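Local coordinates for protein porin (Rhodobacter capsulatus, PDB 2POR) that forms water-filled channels through the bacterial outer membrane as a homotrimer, letting small hydrophilic solutes diffuse passively up to about 0.6 kDa, at residues 102-106 / 181-185; 78-83 / 151-155; 117-121 / 132-136; 211-217 / 254-260. One frame throughout, in Å; residues are numbered along the deposited sequence.

Contact 1 of 4, residues 102-106 / 181-185; sequences IPYLT and MEQLE. With C8E ((hydroxyethyloxy)tri(ethyloxy)octane), chain E.
The long loop that folds inward between helix 78-83 and strand 118-125, as the constriction loop does in porins, lies here against strand 181-192 of the inner barrel wall. Pro103, centre of an inverse gamma turn, presents its carbonyl to the wall, and its CB packs on detergent carbon C3 at 3.9 Å. Gln183 meets that carbonyl with an almost straight bond, NE2 to Pro103 O at 2.9 Å (168°), close to its own amide plane. With CG anti to N (chi1 -175°) and the rest extended, Gln183 reaches across to the loop. Its second N-H goes to the anti lone pair of Glu185 OE2, 2.9 Å from NE2, while OE1 accepts a bond from His229. Replacing Gln183 by an alanine would probably leave Pro103 O without this donor and Glu185 OE2 without its amide partner, beside the carboxylate of Glu168 that would repel it if both are ionised. Glu185 OE1 is hydrogen-bonded to Ser79 OG. Tyr104 reaches Glu185 obliquely, ring and carboxylate planes 74° apart, and its OH bonds to Gly84 O. An apolar branch suits the strand backbone: Leu105 CD2 lies 3.7 Å from Glu182 CA and 4.0 Å from Met181 CB.

Contact 2 of 4, residues 78-83 / 151-155; sequences ASEALF and AVAAA. With CA (calcium ion), chain B.
Helix 78-83 runs nearly along strand 151-155 inside the porin beta-barrel, the two axes 7.1 Å apart at their closest and only 25° from parallel. Such close approach needs small residues, and alanine supplies them: Ala151, Ala153 and Ala155 point toward the helix, whereas Val152 and Ala154 point away from it. Ala78 CB lies 3.9 Å from Ala151 CB, and the methyl of Ala153 fits beneath the first turn, its CB 3.8 Å from Ser79 CA. Ser79 turns its hydroxyl to Glu185 on another strand. Leu82 lays one branch along the strand, CD1 3.6 Å from Ala153 O and also near the methyls of Ala153 and Ala155. A leucine serves here because its methyl can lie on strand backbone between alanines. The end of Glu80 leads away from the strand: with CG anti to N (chi1 -170°) and an extended chain, both carboxylate oxygens chelate a calcium ion whose shell holds four waters and Asp108. The contact thus seats a calcium-binding helix on the inner wall. Phe83 closes its far end with ring edge rather than face: CE1 is 4.0 Å from Ala155 CB, and CZ meets Ala154 O in the ring plane at 3.8 Å.

Contact 3 of 4, residues 117-121 / 132-136; sequences PVLLY and ASMSD. With CA (calcium ion), chain D.
A water held between the two segments accepts from Asp136 N and donates to Pro117 O, both at 2.8 Å, just beyond the paired part of an antiparallel beta hairpin. Asp136 is apt here because both its oxygens chelate a calcium ion, at about 2.4 Å; a water, Asn116, Lys138 O, Gly140 O and Asn20 of a second subunit complete the shell. Its OD2 also takes the N-H of Phe21 of that subunit, so ion and carboxylate together tie two subunits of the trimer. Within the hairpin, Tyr121 N gives its proton to Ala132 O at 2.8 Å, and the return bond from Ala132 N to Tyr121 O makes this a hydrogen-bonded pair. Leu119 and Met134 form the next such pair: Leu119 N to Met134 O is sound at 3.1 Å, but the reverse bond is weak. Between them Leu120 and Ser133 form a non-hydrogen-bonded pair, with Ser133 CA donating a C-H contact to Leu119 O at 3.2 Å. The two faces differ in character. Leu119, Met134, Tyr121 and Ala132 share one: Tyr121 turns a ring edge to the Ala132 methyl and sends its OH on to Phe67 O, while Met134 touches detergent and, like Leu119, Phe21 of the second subunit, as befits apolar chains. On the other, Leu120 swings CD1 to 4.0 Å from Ser133 CB, its CG anti to N (chi1 171°). In the barrel, strand 68-73 flanks strand 118-125 and strand 148-158 flanks strand 128-134, while Ser133 OG accepts the N-H of Ala78 at the start of helix 78-83.

Contact 4 of 4, residues 211-217 / 254-260; sequences ARAVFDL and IDTIDDV. With C8E ((hydroxyethyloxy)tri(ethyloxy)octane), chain E.
Ile254, at the end of strand 243-254, meets helix 208-214 and the residues just after it: its CD1 touches Ala211 CB and reaches the edge of the Phe215 ring, 3.7 Å from CE2. After the turn at Asp255 and Thr256, Ile257 holds CG1 anti to its carbonyl carbon (chi1 -52°), which sends CD1 across the aliphatic part of Arg212, 3.8 Å from CG, while Arg212 NE bonds to Thr218 O. The other branch, Ile257 CG2, meets Leu217 CD1 at 3.7 Å and Phe215 CD2 at 3.9 Å. Asp258 puts its CB over the centre of the Phe215 ring, a CH-pi contact 3.8 Å from the centroid. Val260 then brings CG1 to 3.9 Å from Phe215 CE1. Phenylalanine suits this place because one flat ring serves Ile254 at its edge and Asp258 over a face. A serine in its place would probably leave the CB of Asp258 without its ring face and open a gap between Ile254, Ile257 and Val260. Nearby, Val214 CG1 packs on detergent carbon C10 at 4.0 Å. Ile257 and Asp258 both face Ile254, a classic beta bulge, so this is a bulged hairpin turn packed on a helix that ends in a Schellman motif at Asp216.

Contacts 1, 2 and 3 form a continuous run along the barrel wall. Contacts 1 and 2, with centres 10 Å apart, meet through Ser79 and Glu185 and where Tyr104 packs on helix 78-83, its side chain about 5 Å from the calcium ion that Glu80 binds in the pore. Contacts 2 and 3, about 12 Å between centres, lie on neighbouring strands, 148-158 and 128-134, with Ala151 O 3.0 Å from Ser133 N. The calcium of contact 3 is a separate site, at the subunit interface. Contact 4 does not touch the others: its centre is about 15 Å from that of contact 1, with nearest atoms about 6 Å apart, and about 28 Å from that of contact 3, yet one detergent molecule touches both contacts 1 and 4.

Contact 1 of 4, residues 102-106 / 181-185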
loop_
_atom_site.group_PDB
_atom_site.type_symbol
_atom_site.label_atom_id
_atom_site.label_comp_id
_atom_site.label_asym_id
_atom_site.label_seq_id
_atom_site.Cartn_x
_atom_site.Cartn_y
_atom_site.Cartn_z
ATOM N N ILE A 102 -20.213 19.976 -3.601
ATOM C CA ILE A 102 -20.650 21.220 -3.033
ATOM C C ILE A 102 -19.446 21.793 -2.264
ATOM O O ILE A 102 -18.705 21.017 -1.645
ATOM C CB ILE A 102 -21.912 20.925 -2.130
ATOM C CG1 ILE A 102 -23.129 20.647 -3.031
ATOM C CG2 ILE A 102 -22.204 22.085 -1.169
ATOM C CD1 ILE A 102 -24.411 20.294 -2.202
ATOM N N PRO A 103 -19.216 23.131 -2.254
ATOM C CA PRO A 103 -18.018 23.740 -1.678
ATOM C C PRO A 103 -18.089 23.904 -0.183
ATOM O O PRO A 103 -18.248 25.022 0.326
ATOM C CB PRO A 103 -17.880 25.055 -2.444
ATOM C CG PRO A 103 -19.309 25.445 -2.750
ATOM C CD PRO A 103 -19.957 24.114 -3.075
ATOM N N TYR A 104 -17.993 22.798 0.563
ATOM C CA TYR A 104 -18.025 22.920 2.001
ATOM C C TYR A 104 -16.682 23.474 2.456
ATOM O O TYR A 104 -15.639 23.186 1.874
ATOM C CB TYR A 104 -18.287 21.551 2.679
ATOM C CG TYR A 104 -19.658 20.998 2.272
ATOM C CD1 TYR A 104 -20.793 21.512 2.859
ATOM C CD2 TYR A 104 -19.771 19.985 1.326
ATOM C CE1 TYR A 104 -22.031 21.003 2.489
ATOM C CE2 TYR A 104 -21.011 19.477 0.964
ATOM C CZ TYR A 104 -22.126 20.007 1.562
ATOM O OH TYR A 104 -23.380 19.589 1.226
ATOM N N LEU A 105 -16.752 24.271 3.513
ATOM C CA LEU A 105 -15.574 24.884 4.086
ATOM C C LEU A 105 -14.732 23.916 4.904
ATOM O O LEU A 105 -13.509 24.050 4.905
ATOM C CB LEU A 105 -16.011 26.112 4.964
ATOM C CG LEU A 105 -14.928 27.028 5.647
ATOM C CD1 LEU A 105 -14.143 27.764 4.560
ATOM C CD2 LEU A 105 -15.583 28.028 6.581
ATOM N N THR A 106 -15.293 22.932 5.650
ATOM C CA THR A 106 -14.488 22.110 6.556
ATOM C C THR A 106 -14.608 20.607 6.238
ATOM O O THR A 106 -15.425 20.238 5.378
ATOM C CB THR A 106 -14.887 22.396 8.070
ATOM O OG1 THR A 106 -16.170 21.793 8.311
ATOM C CG2 THR A 106 -14.884 23.920 8.421
ATOM N N MET A 181 -12.489 32.140 8.950
ATOM C CA MET A 181 -13.436 31.956 7.867
ATOM C C MET A 181 -14.734 31.357 8.441
ATOM O O MET A 181 -14.701 30.726 9.508
ATOM C CB MET A 181 -12.859 31.001 6.821
ATOM C CG MET A 181 -11.450 31.353 6.300
ATOM S SD MET A 181 -10.909 30.487 4.827
ATOM C CE MET A 181 -9.474 29.870 5.605
ATOM N N GLU A 182 -15.880 31.551 7.803
ATOM C CA GLU A 182 -17.108 30.910 8.232
ATOM C C GLU A 182 -18.011 30.815 7.044
ATOM O O GLU A 182 -17.802 31.522 6.045
ATOM C CB GLU A 182 -17.819 31.670 9.309
ATOM C CG GLU A 182 -18.221 33.060 8.906
ATOM C CD GLU A 182 -19.220 33.707 9.853
ATOM O OE1 GLU A 182 -19.033 33.657 11.076
ATOM O OE2 GLU A 182 -20.199 34.251 9.332
ATOM N N GLN A 183 -18.987 29.897 7.084
ATOM C CA GLN A 183 -19.928 29.724 5.986
ATOM C C GLN A 183 -21.201 29.142 6.587
ATOM O O GLN A 183 -21.124 28.290 7.479
ATOM C CB GLN A 183 -19.336 28.771 4.957
ATOM C CG GLN A 183 -20.153 28.597 3.713
ATOM C CD GLN A 183 -19.367 27.775 2.731
ATOM O OE1 GLN A 183 -18.434 28.289 2.163
ATOM N NE2 GLN A 183 -19.599 26.518 2.403
ATOM N N LEU A 184 -22.329 29.653 6.141
ATOM C CA LEU A 184 -23.633 29.181 6.555
ATOM C C LEU A 184 -24.255 28.546 5.339
ATOM O O LEU A 184 -24.135 29.113 4.255
ATOM C CB LEU A 184 -24.514 30.319 6.994
ATOM C CG LEU A 184 -25.974 29.938 7.342
ATOM C CD1 LEU A 184 -26.112 29.437 8.796
ATOM C CD2 LEU A 184 -26.834 31.159 7.105
ATOM N N GLU A 185 -24.916 27.387 5.438
ATOM C CA GLU A 185 -25.536 26.739 4.285
ATOM C C GLU A 185 -27.022 26.429 4.554
ATOM O O GLU A 185 -27.380 26.120 5.704
ATOM C CB GLU A 185 -24.912 25.380 3.948
ATOM C CG GLU A 185 -23.458 25.292 3.508
ATOM C CD GLU A 185 -22.447 24.916 4.571
ATOM O OE1 GLU A 185 -22.763 24.315 5.587
ATOM O OE2 GLU A 185 -21.293 25.230 4.370
HETATM C C1 C8E E . -15.861 28.048 0.552
HETATM C C2 C8E E . -14.597 27.334 0.140
HETATM C C3 C8E E . -14.739 27.080 -1.321
HETATM C C4 C8E E . -13.503 26.297 -1.657
HETATM C C5 C8E E . -13.724 25.339 -2.822
HETATM C C6 C8E E . -14.232 25.990 -4.104
HETATM C C7 C8E E . -14.092 25.078 -5.337
HETATM C C8 C8E E . -14.653 25.888 -6.475
HETATM O O9 C8E E . -14.414 25.546 -7.824
HETATM C C10 C8E E . -13.937 26.659 -8.574
HETATM C C11 C8E E . -14.015 26.394 -10.039
HETATM O O12 C8E E . -13.089 27.015 -10.916
HETATM C C13 C8E E . -11.936 26.203 -11.171
HETATM C C14 C8E E . -10.565 26.815 -10.854
HETATM O O15 C8E E . -10.222 28.093 -11.433
HETATM C C16 C8E E . -9.022 28.097 -12.239
HETATM C C17 C8E E . -9.171 28.296 -13.769
HETATM O O18 C8E E . -8.136 28.766 -14.677
HETATM C C19 C8E E . -8.032 30.220 -14.720
HETATM C C20 C8E E . -8.266 30.938 -16.069
HETATM O O21 C8E E . -9.183 30.178 -16.869
#

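Contact 2 of 4, residues 78-83 / 151-155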
loop_
_atom_site.group_PDB
_atom_site.type_symbol
_atom_site.label_atom_id
_atom_site.label_comp_id
_atom_site.label_asym_id
_atom_site.label_seq_id
_atom_site.Cartn_x
_atom_site.Cartn_y
_atom_site.Cartn_z
ATOM N N ALA A 78 -19.678 18.105 9.345
ATOM C CA ALA A 78 -21.109 17.981 9.646
ATOM C C ALA A 78 -22.066 18.308 8.533
ATOM O O ALA A 78 -22.977 17.521 8.251
ATOM C CB ALA A 78 -21.421 18.853 10.790
ATOM N N SER A 79 -21.899 19.408 7.787
ATOM C CA SER A 79 -22.779 19.723 6.685
ATOM C C SER A 79 -22.688 18.743 5.537
ATOM O O SER A 79 -23.723 18.302 5.025
ATOM C CB SER A 79 -22.491 21.125 6.143
ATOM O OG SER A 79 -22.509 22.039 7.228
ATOM N N GLU A 80 -21.492 18.366 5.082
ATOM C CA GLU A 80 -21.349 17.433 3.991
ATOM C C GLU A 80 -21.931 16.072 4.422
ATOM O O GLU A 80 -22.593 15.470 3.582
ATOM C CB GLU A 80 -19.892 17.286 3.662
ATOM C CG GLU A 80 -19.780 16.516 2.374
ATOM C CD GLU A 80 -18.447 16.523 1.669
ATOM O OE1 GLU A 80 -17.530 17.243 2.046
ATOM O OE2 GLU A 80 -18.308 15.844 0.656
ATOM N N ALA A 81 -21.714 15.650 5.676
ATOM C CA ALA A 81 -22.223 14.395 6.253
ATOM C C ALA A 81 -23.759 14.363 6.095
ATOM O O ALA A 81 -24.311 13.322 5.717
ATOM C CB ALA A 81 -21.871 14.304 7.735
ATOM N N LEU A 82 -24.494 15.468 6.268
ATOM C CA LEU A 82 -25.934 15.453 6.048
ATOM C C LEU A 82 -26.389 15.777 4.648
ATOM O O LEU A 82 -27.367 15.161 4.220
ATOM C CB LEU A 82 -26.644 16.414 7.016
ATOM C CG LEU A 82 -26.362 16.203 8.495
ATOM C CD1 LEU A 82 -27.301 17.028 9.341
ATOM C CD2 LEU A 82 -26.497 14.740 8.817
ATOM N N PHE A 83 -25.766 16.648 3.820
ATOM C CA PHE A 83 -26.361 17.042 2.534
ATOM C C PHE A 83 -25.678 16.510 1.308
ATOM O O PHE A 83 -26.287 16.558 0.238
ATOM C CB PHE A 83 -26.455 18.598 2.415
ATOM C CG PHE A 83 -27.027 19.237 3.688
ATOM C CD1 PHE A 83 -28.244 18.806 4.208
ATOM C CD2 PHE A 83 -26.308 20.209 4.365
ATOM C CE1 PHE A 83 -28.703 19.343 5.383
ATOM C CE2 PHE A 83 -26.775 20.739 5.539
ATOM C CZ PHE A 83 -27.971 20.299 6.046
ATOM N N ALA A 151 -18.012 22.456 12.658
ATOM C CA ALA A 151 -19.249 22.677 11.928
ATOM C C ALA A 151 -20.364 21.958 12.695
ATOM O O ALA A 151 -20.103 21.073 13.550
ATOM C CB ALA A 151 -19.188 22.093 10.537
ATOM N N VAL A 152 -21.571 22.438 12.470
ATOM C CA VAL A 152 -22.760 21.854 13.076
ATOM C C VAL A 152 -23.804 21.899 11.948
ATOM O O VAL A 152 -23.786 22.801 11.095
ATOM C CB VAL A 152 -23.227 22.673 14.388
ATOM C CG1 VAL A 152 -22.151 22.611 15.464
ATOM C CG2 VAL A 152 -23.525 24.123 14.043
ATOM N N ALA A 153 -24.696 20.906 11.820
ATOM C CA ALA A 153 -25.739 20.926 10.798
ATOM C C ALA A 153 -26.964 20.143 11.311
ATOM O O ALA A 153 -26.809 19.251 12.165
ATOM C CB ALA A 153 -25.222 20.281 9.515
ATOM N N ALA A 154 -28.159 20.458 10.847
ATOM C CA ALA A 154 -29.366 19.739 11.241
ATOM C C ALA A 154 -30.217 19.588 10.025
ATOM O O ALA A 154 -30.148 20.412 9.116
ATOM C CB ALA A 154 -30.162 20.493 12.248
ATOM N N ALA A 155 -30.997 18.523 9.896
ATOM C CA ALA A 155 -31.861 18.349 8.747
ATOM C C ALA A 155 -33.172 17.730 9.248
ATOM O O ALA A 155 -33.258 17.127 10.325
ATOM C CB ALA A 155 -31.258 17.384 7.719
HETATM CA CA CA B . -16.412 17.178 -0.217
HETATM O O HOH W 1 -16.962 15.731 -1.951
HETATM O O HOH W 2 -18.134 18.322 -1.188
HETATM O O HOH W 3 -15.593 19.326 0.555
HETATM O O HOH W 4 -15.091 17.868 -2.066
#

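Contact 3 of 4, residues 117-121 / 132-136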
loop_
_atom_site.group_PDB
_atom_site.type_symbol
_atom_site.label_atom_id
_atom_site.label_comp_id
_atom_site.label_asym_id
_atom_site.label_seq_id
_atom_site.Cartn_x
_atom_site.Cartn_y
_atom_site.Cartn_z
ATOM N N PRO A 117 -6.133 12.936 12.603
ATOM C CA PRO A 117 -7.508 12.640 12.238
ATOM C C PRO A 117 -8.462 13.764 12.646
ATOM O O PRO A 117 -8.147 14.537 13.564
ATOM C CB PRO A 117 -7.753 11.311 12.945
ATOM C CG PRO A 117 -6.964 11.446 14.230
ATOM C CD PRO A 117 -5.691 12.125 13.735
ATOM N N VAL A 118 -9.647 13.885 12.015
ATOM C CA VAL A 118 -10.691 14.803 12.482
ATOM C C VAL A 118 -11.871 13.943 13.030
ATOM O O VAL A 118 -11.892 12.709 12.861
ATOM C CB VAL A 118 -11.176 15.784 11.316
ATOM C CG1 VAL A 118 -9.873 16.603 10.993
ATOM C CG2 VAL A 118 -11.675 15.172 9.990
ATOM N N LEU A 119 -12.846 14.556 13.685
ATOM C CA LEU A 119 -13.965 13.899 14.363
ATOM C C LEU A 119 -15.330 14.193 13.766
ATOM O O LEU A 119 -15.609 15.347 13.408
ATOM C CB LEU A 119 -13.898 14.345 15.799
ATOM C CG LEU A 119 -14.861 13.700 16.723
ATOM C CD1 LEU A 119 -14.321 12.340 17.062
ATOM C CD2 LEU A 119 -14.990 14.495 17.971
ATOM N N LEU A 120 -16.272 13.260 13.606
ATOM C CA LEU A 120 -17.602 13.585 13.093
ATOM C C LEU A 120 -18.570 12.863 14.016
ATOM O O LEU A 120 -18.370 11.689 14.315
ATOM C CB LEU A 120 -17.835 13.060 11.704
ATOM C CG LEU A 120 -19.229 13.130 11.132
ATOM C CD1 LEU A 120 -19.685 14.578 11.053
ATOM C CD2 LEU A 120 -19.234 12.492 9.739
ATOM N N TYR A 121 -19.550 13.548 14.543
ATOM C CA TYR A 121 -20.556 12.944 15.396
ATOM C C TYR A 121 -21.870 13.031 14.634
ATOM O O TYR A 121 -22.162 14.119 14.123
ATOM C CB TYR A 121 -20.658 13.707 16.707
ATOM C CG TYR A 121 -21.917 13.349 17.494
ATOM C CD1 TYR A 121 -22.029 12.138 18.162
ATOM C CD2 TYR A 121 -22.960 14.247 17.465
ATOM C CE1 TYR A 121 -23.208 11.836 18.800
ATOM C CE2 TYR A 121 -24.143 13.956 18.094
ATOM C CZ TYR A 121 -24.253 12.755 18.753
ATOM O OH TYR A 121 -25.465 12.489 19.364
ATOM N N ALA A 132 -22.116 17.045 14.024
ATOM C CA ALA A 132 -21.208 18.040 14.576
ATOM C C ALA A 132 -19.800 17.535 14.309
ATOM O O ALA A 132 -19.549 16.334 14.410
ATOM C CB ALA A 132 -21.425 18.183 16.083
ATOM N N SER A 133 -18.850 18.371 13.919
ATOM C CA SER A 133 -17.509 17.903 13.597
ATOM C C SER A 133 -16.440 18.891 14.087
ATOM O O SER A 133 -16.766 20.065 14.317
ATOM C CB SER A 133 -17.420 17.743 12.108
ATOM O OG SER A 133 -17.971 18.869 11.424
ATOM N N MET A 134 -15.195 18.498 14.300
ATOM C CA MET A 134 -14.145 19.437 14.675
ATOM C C MET A 134 -12.784 18.805 14.475
ATOM O O MET A 134 -12.704 17.566 14.405
ATOM C CB MET A 134 -14.310 19.828 16.131
ATOM C CG MET A 134 -14.023 18.673 17.085
ATOM S SD MET A 134 -14.172 19.115 18.827
ATOM C CE MET A 134 -12.826 20.251 19.010
ATOM N N SER A 135 -11.723 19.599 14.328
ATOM C CA SER A 135 -10.379 19.063 14.280
ATOM C C SER A 135 -9.830 19.406 15.644
ATOM O O SER A 135 -10.487 20.113 16.414
ATOM C CB SER A 135 -9.564 19.719 13.152
ATOM O OG SER A 135 -9.511 21.140 13.267
ATOM N N ASP A 136 -8.652 18.952 16.026
ATOM C CA ASP A 136 -8.209 19.188 17.367
ATOM C C ASP A 136 -7.355 20.461 17.556
ATOM O O ASP A 136 -6.932 20.680 18.698
ATOM C CB ASP A 136 -7.428 17.963 17.835
ATOM C CG ASP A 136 -6.150 17.594 17.107
ATOM O OD1 ASP A 136 -5.476 18.381 16.440
ATOM O OD2 ASP A 136 -5.731 16.445 17.179
HETATM CA CA CA D . -3.698 16.907 16.018
HETATM O O HOH W 5 -7.449 17.198 14.186
HETATM O O HOH W 6 -3.807 14.564 15.901
#

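Contact 4 of 4, residues 211-217 / 254-260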
loop_
_atom_site.group_PDB
_atom_site.type_symbol
_atom_site.label_atom_id
_atom_site.label_comp_id
_atom_site.label_asym_id
_atom_site.label_seq_id
_atom_site.Cartn_x
_atom_site.Cartn_y
_atom_site.Cartn_z
ATOM N N ALA A 211 -8.995 32.596 -0.931
ATOM C CA ALA A 211 -9.905 32.882 -2.021
ATOM C C ALA A 211 -9.224 33.101 -3.347
ATOM O O ALA A 211 -9.660 32.593 -4.387
ATOM C CB ALA A 211 -10.705 34.109 -1.634
ATOM N N ARG A 212 -8.106 33.839 -3.390
ATOM C CA ARG A 212 -7.398 34.077 -4.640
ATOM C C ARG A 212 -6.832 32.783 -5.191
ATOM O O ARG A 212 -6.823 32.567 -6.405
ATOM C CB ARG A 212 -6.244 35.074 -4.421
ATOM C CG ARG A 212 -6.737 36.490 -4.011
ATOM C CD ARG A 212 -5.562 37.520 -3.723
ATOM N NE ARG A 212 -4.699 37.633 -4.889
ATOM C CZ ARG A 212 -4.943 38.476 -5.892
ATOM N NH1 ARG A 212 -5.960 39.317 -5.847
ATOM N NH2 ARG A 212 -4.170 38.516 -6.952
ATOM N N ALA A 213 -6.349 31.898 -4.318
ATOM C CA ALA A 213 -5.806 30.596 -4.751
ATOM C C ALA A 213 -6.896 29.711 -5.384
ATOM O O ALA A 213 -6.572 28.945 -6.289
ATOM C CB ALA A 213 -5.188 29.862 -3.570
ATOM N N VAL A 214 -8.192 29.829 -5.015
ATOM C CA VAL A 214 -9.294 29.131 -5.689
ATOM C C VAL A 214 -9.237 29.473 -7.157
ATOM O O VAL A 214 -9.422 28.578 -7.978
ATOM C CB VAL A 214 -10.717 29.555 -5.201
ATOM C CG1 VAL A 214 -11.864 28.971 -6.053
ATOM C CG2 VAL A 214 -10.845 29.089 -3.789
ATOM N N PHE A 215 -8.969 30.751 -7.511
ATOM C CA PHE A 215 -8.950 31.186 -8.910
ATOM C C PHE A 215 -7.561 31.182 -9.514
ATOM O O PHE A 215 -7.328 31.680 -10.625
ATOM C CB PHE A 215 -9.588 32.587 -9.037
ATOM C CG PHE A 215 -11.108 32.605 -8.842
ATOM C CD1 PHE A 215 -11.932 32.399 -9.927
ATOM C CD2 PHE A 215 -11.649 32.788 -7.584
ATOM C CE1 PHE A 215 -13.295 32.369 -9.742
ATOM C CE2 PHE A 215 -13.012 32.754 -7.407
ATOM C CZ PHE A 215 -13.827 32.544 -8.484
ATOM N N ASP A 216 -6.648 30.544 -8.785
ATOM C CA ASP A 216 -5.287 30.364 -9.201
ATOM C C ASP A 216 -4.553 31.702 -9.359
ATOM O O ASP A 216 -3.784 31.889 -10.318
ATOM C CB ASP A 216 -5.325 29.579 -10.502
ATOM C CG ASP A 216 -4.141 28.672 -10.679
ATOM O OD1 ASP A 216 -3.610 28.207 -9.669
ATOM O OD2 ASP A 216 -3.767 28.441 -11.828
ATOM N N LEU A 217 -4.810 32.629 -8.428
ATOM C CA LEU A 217 -4.251 33.980 -8.493
ATOM C C LEU A 217 -3.171 34.078 -7.435
ATOM O O LEU A 217 -3.333 33.462 -6.367
ATOM C CB LEU A 217 -5.344 35.019 -8.229
ATOM C CG LEU A 217 -6.511 35.058 -9.208
ATOM C CD1 LEU A 217 -7.508 36.052 -8.706
ATOM C CD2 LEU A 217 -6.044 35.376 -10.593
ATOM N N ILE A 254 -16.928 35.419 -5.286
ATOM C CA ILE A 254 -16.168 35.950 -4.176
ATOM C C ILE A 254 -15.900 37.410 -4.484
ATOM O O ILE A 254 -15.275 37.777 -5.493
ATOM C CB ILE A 254 -14.835 35.254 -3.997
ATOM C CG1 ILE A 254 -15.059 33.718 -3.916
ATOM C CG2 ILE A 254 -14.190 35.803 -2.716
ATOM C CD1 ILE A 254 -13.796 32.851 -3.800
ATOM N N ASP A 255 -16.411 38.180 -3.550
ATOM C CA ASP A 255 -16.344 39.621 -3.581
ATOM C C ASP A 255 -14.884 40.073 -3.630
ATOM O O ASP A 255 -14.018 39.583 -2.897
ATOM C CB ASP A 255 -17.021 40.166 -2.334
ATOM C CG ASP A 255 -17.180 41.687 -2.294
ATOM O OD1 ASP A 255 -17.578 42.279 -3.303
ATOM O OD2 ASP A 255 -16.912 42.280 -1.251
ATOM N N THR A 256 -14.692 41.002 -4.570
ATOM C CA THR A 256 -13.437 41.655 -4.905
ATOM C C THR A 256 -12.523 40.690 -5.645
ATOM O O THR A 256 -11.499 41.165 -6.131
ATOM C CB THR A 256 -12.609 42.237 -3.669
ATOM O OG1 THR A 256 -11.983 41.176 -2.994
ATOM C CG2 THR A 256 -13.468 42.989 -2.677
ATOM N N ILE A 257 -12.773 39.376 -5.819
ATOM C CA ILE A 257 -11.832 38.501 -6.528
ATOM C C ILE A 257 -12.498 38.176 -7.830
ATOM O O ILE A 257 -12.171 38.804 -8.828
ATOM C CB ILE A 257 -11.520 37.159 -5.774
ATOM C CG1 ILE A 257 -11.082 37.445 -4.336
ATOM C CG2 ILE A 257 -10.520 36.350 -6.594
ATOM C CD1 ILE A 257 -9.952 38.431 -4.113
ATOM N N ASP A 258 -13.475 37.270 -7.868
ATOM C CA ASP A 258 -14.091 36.884 -9.119
ATOM C C ASP A 258 -15.318 35.981 -8.823
ATOM O O ASP A 258 -15.596 35.699 -7.658
ATOM C CB ASP A 258 -13.056 36.135 -9.977
ATOM C CG ASP A 258 -13.292 36.237 -11.498
ATOM O OD1 ASP A 258 -14.281 36.846 -11.963
ATOM O OD2 ASP A 258 -12.467 35.697 -12.244
ATOM N N ASP A 259 -16.038 35.585 -9.872
ATOM C CA ASP A 259 -17.166 34.680 -9.828
ATOM C C ASP A 259 -16.955 33.659 -10.927
ATOM O O ASP A 259 -16.182 33.891 -11.862
ATOM C CB ASP A 259 -18.502 35.390 -10.063
ATOM C CG ASP A 259 -18.618 36.230 -11.336
ATOM O OD1 ASP A 259 -18.746 35.683 -12.421
ATOM O OD2 ASP A 259 -18.580 37.451 -11.232
ATOM N N VAL A 260 -17.580 32.494 -10.822
ATOM C CA VAL A 260 -17.500 31.483 -11.859
ATOM C C VAL A 260 -18.821 30.703 -11.755
ATOM O O VAL A 260 -19.416 30.586 -10.674
ATOM C CB VAL A 260 -16.228 30.597 -11.597
ATOM C CG1 VAL A 260 -16.243 29.916 -10.221
ATOM C CG2 VAL A 260 -16.136 29.602 -12.737
HETATM C C1 C8E E . -15.861 28.048 0.552
HETATM C C2 C8E E . -14.597 27.334 0.140
HETATM C C3 C8E E . -14.739 27.080 -1.321
HETATM C C4 C8E E . -13.503 26.297 -1.657
HETATM C C5 C8E E . -13.724 25.339 -2.822
HETATM C C6 C8E E . -14.232 25.990 -4.104
HETATM C C7 C8E E . -14.092 25.078 -5.337
HETATM C C8 C8E E . -14.653 25.888 -6.475
HETATM O O9 C8E E . -14.414 25.546 -7.824
HETATM C C10 C8E E . -13.937 26.659 -8.574
HETATM C C11 C8E E . -14.015 26.394 -10.039
HETATM O O12 C8E E . -13.089 27.015 -10.916
HETATM C C13 C8E E . -11.936 26.203 -11.171
HETATM C C14 C8E E . -10.565 26.815 -10.854
HETATM O O15 C8E E . -10.222 28.093 -11.433
HETATM C C16 C8E E . -9.022 28.097 -12.239
HETATM C C17 C8E E . -9.171 28.296 -13.769
HETATM O O18 C8E E . -8.136 28.766 -14.677
HETATM C C19 C8E E . -8.032 30.220 -14.720
HETATM C C20 C8E E . -8.266 30.938 -16.069
HETATM O O21 C8E E . -9.183 30.178 -16.869
#